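Long-range contacts in type III effector XopAI (Xanthomonas citri, PDB 6K93), which is a type III effector with a mono-ADP-ribosyltransferase fold and probably binds arginine-containing peptides: residues A[86-90]-A[121-126]; A[203-208]-A[287-291]. All blocks are in the same frame, centred on the assembly; numbering follows the deposited sequence.

Interaction 1 (A[86-90]-A[121-126]); sequences PLVEL and KQFKTA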
loop_
_atom_site.group_PDB
_atom_site.type_symbol
_atom_site.label_atom_id
_atom_site.label_comp_id
_atom_site.label_asym_id
_atom_site.label_seq_id
_atom_site.Cartn_x
_atom_site.Cartn_y
_atom_site.Cartn_z
ATOM N N PRO A 86 -0.302 25.619 -8.872
ATOM C CA PRO A 86 0.669 25.263 -7.826
ATOM C C PRO A 86 0.963 23.781 -7.738
ATOM O O PRO A 86 1.986 23.416 -7.139
ATOM C CB PRO A 86 0.008 25.780 -6.544
ATOM C CG PRO A 86 -1.477 25.777 -6.843
ATOM C CD PRO A 86 -1.583 26.106 -8.319
ATOM N N LEU A 87 0.137 22.914 -8.318
ATOM C CA LEU A 87 0.431 21.487 -8.316
ATOM C C LEU A 87 1.160 21.063 -9.581
ATOM O O LEU A 87 0.793 21.464 -10.689
ATOM C CB LEU A 87 -0.860 20.682 -8.165
ATOM C CG LEU A 87 -1.645 20.898 -6.898
ATOM C CD1 LEU A 87 -2.982 20.175 -7.023
ATOM C CD2 LEU A 87 -0.853 20.425 -5.675
ATOM N N VAL A 88 2.188 20.241 -9.409
ATOM C CA VAL A 88 2.898 19.707 -10.559
ATOM C C VAL A 88 1.990 18.716 -11.275
ATOM O O VAL A 88 1.307 17.908 -10.639
ATOM C CB VAL A 88 4.215 19.059 -10.101
ATOM C CG1 VAL A 88 3.947 17.828 -9.245
ATOM C CG2 VAL A 88 5.081 18.712 -11.307
ATOM N N GLU A 89 1.942 18.794 -12.607
ATOM C CA GLU A 89 1.117 17.873 -13.385
ATOM C C GLU A 89 1.711 16.472 -13.284
ATOM O O GLU A 89 2.928 16.299 -13.223
ATOM C CB GLU A 89 1.014 18.305 -14.869
ATOM C CG GLU A 89 -0.157 17.584 -15.588
ATOM C CD GLU A 89 -0.344 17.988 -17.050
ATOM O OE1 GLU A 89 0.480 18.766 -17.552
ATOM O OE2 GLU A 89 -1.314 17.516 -17.687
ATOM N N LEU A 90 0.854 15.465 -13.204
ATOM C CA LEU A 90 1.352 14.097 -13.221
ATOM C C LEU A 90 1.809 13.695 -14.609
ATOM O O LEU A 90 1.261 14.130 -15.619
ATOM C CB LEU A 90 0.294 13.091 -12.758
ATOM C CG LEU A 90 -0.254 13.271 -11.375
ATOM C CD1 LEU A 90 -1.389 12.264 -11.189
ATOM C CD2 LEU A 90 0.832 13.079 -10.320
ATOM N N LYS A 121 6.151 15.109 -4.448
ATOM C CA LYS A 121 5.313 16.184 -4.968
ATOM C C LYS A 121 4.279 15.632 -5.946
ATOM O O LYS A 121 3.139 16.107 -5.991
ATOM C CB LYS A 121 6.188 17.245 -5.643
ATOM C CG LYS A 121 5.471 18.559 -5.913
ATOM C CD LYS A 121 6.245 19.389 -6.931
ATOM C CE LYS A 121 7.614 19.805 -6.408
ATOM N NZ LYS A 121 8.202 20.889 -7.243
ATOM N N GLN A 122 4.658 14.619 -6.735
ATOM C CA GLN A 122 3.696 13.942 -7.595
ATOM C C GLN A 122 2.610 13.279 -6.775
ATOM O O GLN A 122 1.433 13.337 -7.133
ATOM C CB GLN A 122 4.406 12.919 -8.475
ATOM C CG GLN A 122 5.188 13.563 -9.611
ATOM C CD GLN A 122 6.293 12.694 -10.171
ATOM O OE1 GLN A 122 6.524 11.570 -9.739
ATOM N NE2 GLN A 122 6.991 13.230 -11.171
ATOM N N PHE A 123 2.984 12.653 -5.658
ATOM C CA PHE A 123 1.974 12.039 -4.805
ATOM C C PHE A 123 1.032 13.106 -4.225
ATOM O O PHE A 123 -0.191 12.920 -4.170
ATOM C CB PHE A 123 2.659 11.222 -3.697
ATOM C CG PHE A 123 1.742 10.829 -2.582
ATOM C CD1 PHE A 123 0.576 10.135 -2.848
ATOM C CD2 PHE A 123 2.035 11.156 -1.267
ATOM C CE1 PHE A 123 -0.294 9.797 -1.841
ATOM C CE2 PHE A 123 1.169 10.812 -0.251
ATOM C CZ PHE A 123 0.004 10.135 -0.525
ATOM N N LYS A 124 1.569 14.259 -3.844
ATOM C CA LYS A 124 0.718 15.366 -3.404
ATOM C C LYS A 124 -0.320 15.709 -4.471
ATOM O O LYS A 124 -1.513 15.838 -4.173
ATOM C CB LYS A 124 1.570 16.598 -3.060
ATOM C CG LYS A 124 0.748 17.825 -2.712
ATOM C CD LYS A 124 1.595 19.013 -2.365
ATOM C CE LYS A 124 0.702 20.159 -1.949
ATOM N NZ LYS A 124 1.481 21.352 -1.541
ATOM N N THR A 125 0.117 15.858 -5.728
ATOM C CA THR A 125 -0.846 16.132 -6.787
ATOM C C THR A 125 -1.857 15.006 -6.919
ATOM O O THR A 125 -3.061 15.253 -7.037
ATOM C CB THR A 125 -0.142 16.341 -8.113
ATOM O OG1 THR A 125 0.643 17.513 -8.012
ATOM C CG2 THR A 125 -1.158 16.500 -9.254
ATOM N N ALA A 126 -1.392 13.758 -6.888
ATOM C CA ALA A 126 -2.304 12.631 -7.046
ATOM C C ALA A 126 -3.379 12.638 -5.978
ATOM O O ALA A 126 -4.557 12.405 -6.271
ATOM C CB ALA A 126 -1.530 11.313 -7.014
HETATM O O HOH W 1 2.263 18.883 -6.326
#
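K121 meets V88 through the aliphatic part of its chain: its CD lies 3.6 Å from V88 CG1, the two side chains crossing at about a right angle. A bend at chi3 (-64°) turns the outer part of the lysine after this apolar stretch. At Q122, the next residue, L90 CD2 packs against CB and sits 3.3 Å from the Q122 carbonyl O, an oxygen already engaged by the backbone N of A126. K124, fully extended, adds a looser touch where its CE comes to 4.0 Å from L87 CD2. The polar centre is T125. T125 OG1 donates to V88 O over 2.7 Å, lying in the carbonyl plane on a lone pair, with a C=O...O angle of 136°. A water donates to T125 OG1 and to K121 O, and takes only a weak bond from V88 N. T125 CG2, anti to the backbone N, lies 3.2 Å from the same V88 O and also touches L90 CG. L87 CB and V88 CG1 each come to 3.5 Å from T125 OG1. A126 ends the row with its CB 4.3 Å from L90 CD1; beyond the segments, L90 also reaches A194 and H195 of helix 194-209. The threonine hydroxyl thus has both its roles filled, as donor to a loop carbonyl and acceptor from water, with apolar carbons of L87 and V88 beside it. The irregular segment 86-90 is therefore held on the helix by one direct hydrogen bond and apolar packing, with a water bridge whose bond to V88 N is weak, and without any salt bridge.

Interaction 2 (A[203-208]-A[287-291]); sequences IISALH and LFPPG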
loop_
_atom_site.group_PDB
_atom_site.type_symbol
_atom_site.label_atom_id
_atom_site.label_comp_id
_atom_site.label_asym_id
_atom_site.label_seq_id
_atom_site.Cartn_x
_atom_site.Cartn_y
_atom_site.Cartn_z
ATOM N N ILE A 203 3.916 4.889 -0.755
ATOM C CA ILE A 203 3.593 3.833 0.200
ATOM C C ILE A 203 4.741 2.842 0.301
ATOM O O ILE A 203 5.144 2.445 1.392
ATOM C CB ILE A 203 2.286 3.118 -0.184
ATOM C CG1 ILE A 203 1.091 4.065 -0.156
ATOM C CG2 ILE A 203 2.053 1.931 0.754
ATOM C CD1 ILE A 203 -0.187 3.449 -0.734
ATOM N N ILE A 204 5.292 2.419 -0.837
ATOM C CA ILE A 204 6.396 1.465 -0.819
ATOM C C ILE A 204 7.584 2.056 -0.084
ATOM O O ILE A 204 8.223 1.383 0.724
ATOM C CB ILE A 204 6.777 1.035 -2.248
ATOM C CG1 ILE A 204 5.606 0.290 -2.882
ATOM C CG2 ILE A 204 8.014 0.154 -2.238
ATOM C CD1 ILE A 204 5.788 0.021 -4.369
ATOM N N SER A 205 7.901 3.316 -0.368
ATOM C CA SER A 205 8.984 4.007 0.317
ATOM C C SER A 205 8.757 4.025 1.815
ATOM O O SER A 205 9.683 3.766 2.589
ATOM C CB SER A 205 9.087 5.428 -0.246
ATOM O OG SER A 205 10.213 6.083 0.279
ATOM N N ALA A 206 7.532 4.339 2.242
ATOM C CA ALA A 206 7.227 4.365 3.666
ATOM C C ALA A 206 7.449 2.997 4.293
ATOM O O ALA A 206 8.019 2.880 5.384
ATOM C CB ALA A 206 5.793 4.808 3.890
ATOM N N LEU A 207 6.957 1.946 3.637
ATOM C CA LEU A 207 7.035 0.613 4.223
ATOM C C LEU A 207 8.465 0.134 4.357
ATOM O O LEU A 207 8.793 -0.570 5.327
ATOM C CB LEU A 207 6.204 -0.370 3.411
ATOM C CG LEU A 207 4.685 -0.106 3.481
ATOM C CD1 LEU A 207 3.970 -0.933 2.423
ATOM C CD2 LEU A 207 4.127 -0.432 4.852
ATOM N N HIS A 208 9.336 0.506 3.426
ATOM C CA HIS A 208 10.715 0.063 3.504
ATOM C C HIS A 208 11.600 1.001 4.306
ATOM O O HIS A 208 12.730 0.625 4.630
ATOM C CB HIS A 208 11.283 -0.115 2.093
ATOM C CG HIS A 208 10.776 -1.336 1.397
ATOM N ND1 HIS A 208 10.882 -2.597 1.948
ATOM C CD2 HIS A 208 10.143 -1.497 0.208
ATOM C CE1 HIS A 208 10.351 -3.479 1.125
ATOM N NE2 HIS A 208 9.899 -2.839 0.061
ATOM N N LEU A 287 0.767 -4.069 6.699
ATOM C CA LEU A 287 0.725 -3.850 5.258
ATOM C C LEU A 287 2.021 -4.329 4.643
ATOM O O LEU A 287 3.108 -3.971 5.115
ATOM C CB LEU A 287 0.477 -2.383 4.949
ATOM C CG LEU A 287 0.272 -2.098 3.474
ATOM C CD1 LEU A 287 -0.936 -2.799 2.910
ATOM C CD2 LEU A 287 0.163 -0.607 3.253
ATOM N N PHE A 288 1.897 -5.154 3.616
ATOM C CA PHE A 288 3.047 -5.632 2.848
ATOM C C PHE A 288 3.097 -4.953 1.486
ATOM O O PHE A 288 2.051 -4.814 0.831
ATOM C CB PHE A 288 2.987 -7.151 2.621
ATOM C CG PHE A 288 2.882 -7.999 3.869
ATOM C CD1 PHE A 288 1.649 -8.325 4.374
ATOM C CD2 PHE A 288 4.017 -8.536 4.447
ATOM C CE1 PHE A 288 1.537 -9.158 5.478
ATOM C CE2 PHE A 288 3.900 -9.358 5.550
ATOM C CZ PHE A 288 2.672 -9.665 6.049
ATOM N N PRO A 289 4.273 -4.561 1.017
ATOM C CA PRO A 289 4.359 -3.900 -0.280
ATOM C C PRO A 289 4.395 -4.897 -1.421
ATOM O O PRO A 289 4.787 -6.063 -1.230
ATOM C CB PRO A 289 5.687 -3.142 -0.195
ATOM C CG PRO A 289 6.523 -3.980 0.717
ATOM C CD PRO A 289 5.562 -4.563 1.744
ATOM N N PRO A 290 4.042 -4.468 -2.634
ATOM C CA PRO A 290 4.393 -5.259 -3.819
ATOM C C PRO A 290 5.852 -5.663 -3.744
ATOM O O PRO A 290 6.697 -4.890 -3.296
ATOM C CB PRO A 290 4.110 -4.301 -4.981
ATOM C CG PRO A 290 3.020 -3.375 -4.432
ATOM C CD PRO A 290 3.409 -3.176 -2.997
ATOM N N GLY A 291 6.134 -6.883 -4.172
ATOM C CA GLY A 291 7.454 -7.443 -4.087
ATOM C C GLY A 291 7.667 -8.380 -2.919
ATOM O O GLY A 291 8.659 -9.124 -2.912
HETATM O O HOH W 2 9.061 -4.352 -2.118
#
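L207 projects from helix 194-209 into the angle between L287 and P289, and its two methyls divide the work. L207 CD1 lies 3.8 Å from P289 CB and 3.9 Å from L287 CD2, whereas L207 CD2 rests 3.7 Å from the carbonyl O of L287. With CG beside the backbone N (chi1 -67°), the leucine fork is directed at the point where strand 285-288 gives way to the loop. One turn earlier, I203 CG2 touches the same methyl, 4.0 Å from L287 CD2, the two side chains crossing at about a right angle. I204 makes a looser contact: its CG1 is 4.1 Å from P290 CD. At the far end of the segment, H208 brings its imidazole to P289, with H208 NE2 3.6 Å from CG of the proline. The same nitrogen is bridged by a water, which lies in the plane of the ring at its edge, 2.8 Å from H208 NE2, and donates to P290 O. No direct hydrogen bond joins the segments, so this water is their polar link.

Around this shell, F246 packs on I203, I204 and P290, while W174 and A248 touch L287. The helix is positioned from behind by S205, whose OG bonds to S115 N and D167 OD2. The strand is held by backbone bonds from L287 to K272 and from F288 to F247, and F288 turns away to meet F294 edge-to-face. The whole is a helix packed against the end of the central strand of a three-stranded antiparallel sheet, part of the buried interior of the mono-ADP-ribosyltransferase fold.

How the interactions relate
From the N terminus, interaction 1 comes first: the segment before helix 95-109 returns to helix 117-128, closing a loop of 30 residues that includes helix 95-109. Interaction 2 opens only afterwards, on helix 194-209, and closes a longer loop of 78 residues, rich in strand, at the end of strand 285-288. The two are in series, neither nested nor crossed. The centres of interactions 1 and 2 are about 20 Å apart; their nearest atoms are about 6 Å apart, without touching. Helix 194-209 connects them: its start and middle receive side chains of interaction 1, and its later turns carry interaction 2, so the peripheral N-terminal segment is linked through helices to the three-stranded sheet containing strand 285-288.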